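Local coordinates for S12 family peptidase (Streptomyces sp. 82F2, PDB 3WWX), which probably hydrolyses amide bonds with D-stereospecificity, as a serine amidohydrolase of the S12 peptidase family with the beta-lactamase fold, at residues 74-77 / 78-82. Numbering follows the deposited sequence.
Sequences LDDP and VEKWL
The loop that leads from helix 55-68 into the short helical turn 78-81, at the surface of this beta-lactamase-family fold, shows how one carboxylate can tie a loop to the one short helical turn that follows it: Asp76 reaches forward to Trp81 and Lys80. The indole N-H of Trp81 supplies a nearly straight hydrogen bond, NE1 to Asp76 OD2 at 3.0 Å and 165°. OD2 lies almost in the plane of the indole, whereas the nitrogen meets the carboxylate on its anti side, about 26° out of plane. Trp81 turns its CG beside its own backbone N, which swings the pyrrole edge back toward the loop, and Asp76 CB sits at that same edge.

Lys80 approaches the carboxylate with its aliphatic part. Its CD lies 3.7 Å from Asp76 CG, and its CG rests 4.0 Å above one face of the Trp81 ring, near the rim. The chain runs extended to CE and bends at chi4 (-68°), which leaves NZ 3.9 Å from Asp76 OD2, a long salt bridge. In the backbone, Pro77 O accepts from Lys80 N at 3.1 Å, a bent i to i+3 bond at the start of the helical turn, and Val78 O takes both Trp81 N and Leu82 N.

Around this corner Trp81 also packs on Val173 of helix 160-174, while Asp75 pairs with Arg99. Asp76 OD2, weakly bonded to Asp73 N as well, thus gathers donors that would be expected to stabilise its negative charge; the indole bond helps set the ring's rotation, and the long ion pair probably adds mainly electrostatic attraction.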
loop_
_atom_site.group_PDB
_atom_site.type_symbol
_atom_site.label_atom_id
_atom_site.label_comp_id
_atom_site.label_asym_id
_atom_site.label_seq_id
_atom_site.Cartn_x
_atom_site.Cartn_y
_atom_site.Cartn_z
ATOM N N LEU A 74 -4.846 20.264 -1.644
ATOM C CA LEU A 74 -3.641 19.451 -1.436
ATOM C C LEU A 74 -2.339 20.231 -1.597
ATOM O O LEU A 74 -1.278 19.771 -1.157
ATOM C CB LEU A 74 -3.652 18.217 -2.322
ATOM C CG LEU A 74 -4.871 17.317 -2.145
ATOM C CD1 LEU A 74 -4.751 16.140 -3.080
ATOM C CD2 LEU A 74 -5.057 16.840 -0.708
ATOM N N ASP A 75 -2.394 21.429 -2.187
ATOM C CA ASP A 75 -1.199 22.256 -2.247
ATOM C C ASP A 75 -1.040 23.127 -1.002
ATOM O O ASP A 75 -0.084 23.892 -0.921
ATOM C CB ASP A 75 -1.163 23.078 -3.535
ATOM C CG ASP A 75 -1.061 22.202 -4.757
ATOM O OD1 ASP A 75 -0.178 21.322 -4.770
ATOM O OD2 ASP A 75 -1.874 22.360 -5.681
ATOM N N ASP A 76 -1.941 22.981 -0.035
ATOM C CA ASP A 76 -1.770 23.586 1.290
ATOM C C ASP A 76 -0.476 23.073 1.942
ATOM O O ASP A 76 -0.140 21.890 1.818
ATOM C CB ASP A 76 -2.916 23.210 2.245
ATOM C CG ASP A 76 -4.228 23.943 1.968
ATOM O OD1 ASP A 76 -4.216 25.012 1.308
ATOM O OD2 ASP A 76 -5.276 23.445 2.449
ATOM N N PRO A 77 0.230 23.928 2.679
ATOM C CA PRO A 77 1.324 23.411 3.504
ATOM C C PRO A 77 0.820 22.459 4.582
ATOM O O PRO A 77 -0.261 22.631 5.132
ATOM C CB PRO A 77 1.920 24.671 4.162
ATOM C CG PRO A 77 1.433 25.802 3.333
ATOM C CD PRO A 77 0.115 25.398 2.765
ATOM N N VAL A 78 1.619 21.452 4.887
ATOM C CA VAL A 78 1.269 20.519 5.934
ATOM C C VAL A 78 1.050 21.254 7.264
ATOM O O VAL A 78 0.158 20.906 8.041
ATOM C CB VAL A 78 2.361 19.445 6.062
ATOM C CG1 VAL A 78 2.108 18.553 7.259
ATOM C CG2 VAL A 78 2.428 18.603 4.780
ATOM N N GLU A 79 1.839 22.309 7.486
ATOM C CA GLU A 79 1.737 23.115 8.711
ATOM C C GLU A 79 0.329 23.675 8.951
ATOM O O GLU A 79 -0.107 23.814 10.098
ATOM C CB GLU A 79 2.758 24.254 8.659
ATOM C CG GLU A 79 2.837 25.094 9.942
ATOM C CD GLU A 79 3.589 24.409 11.065
ATOM O OE1 GLU A 79 3.369 24.796 12.230
ATOM O OE2 GLU A 79 4.422 23.513 10.784
ATOM N N LYS A 80 -0.378 23.992 7.867
ATOM C CA LYS A 80 -1.745 24.503 7.978
ATOM C C LYS A 80 -2.645 23.540 8.728
ATOM O O LYS A 80 -3.460 23.930 9.561
ATOM C CB LYS A 80 -2.317 24.783 6.593
ATOM C CG LYS A 80 -3.717 25.352 6.579
ATOM C CD LYS A 80 -4.089 25.803 5.176
ATOM C CE LYS A 80 -5.426 26.532 5.141
ATOM N NZ LYS A 80 -6.540 25.626 5.450
ATOM N N TRP A 81 -2.476 22.248 8.431
ATOM C CA TRP A 81 -3.335 21.216 8.969
ATOM C C TRP A 81 -2.776 20.552 10.216
ATOM O O TRP A 81 -3.547 20.108 11.059
ATOM C CB TRP A 81 -3.610 20.178 7.873
ATOM C CG TRP A 81 -4.419 20.794 6.807
ATOM C CD1 TRP A 81 -3.984 21.302 5.624
ATOM C CD2 TRP A 81 -5.812 21.050 6.876
ATOM N NE1 TRP A 81 -5.043 21.855 4.930
ATOM C CE2 TRP A 81 -6.179 21.699 5.678
ATOM C CE3 TRP A 81 -6.793 20.775 7.826
ATOM C CZ2 TRP A 81 -7.489 22.093 5.419
ATOM C CZ3 TRP A 81 -8.106 21.169 7.561
ATOM C CH2 TRP A 81 -8.435 21.813 6.366
ATOM N N LEU A 82 -1.446 20.479 10.311
ATOM C CA LEU A 82 -0.764 19.842 11.433
ATOM C C LEU A 82 0.280 20.787 12.036
ATOM O O LEU A 82 1.482 20.549 11.959
ATOM C CB LEU A 82 -0.068 18.546 10.969
ATOM C CG LEU A 82 -0.940 17.501 10.274
ATOM C CD1 LEU A 82 -0.077 16.344 9.841
ATOM C CD2 LEU A 82 -2.067 17.015 11.173
#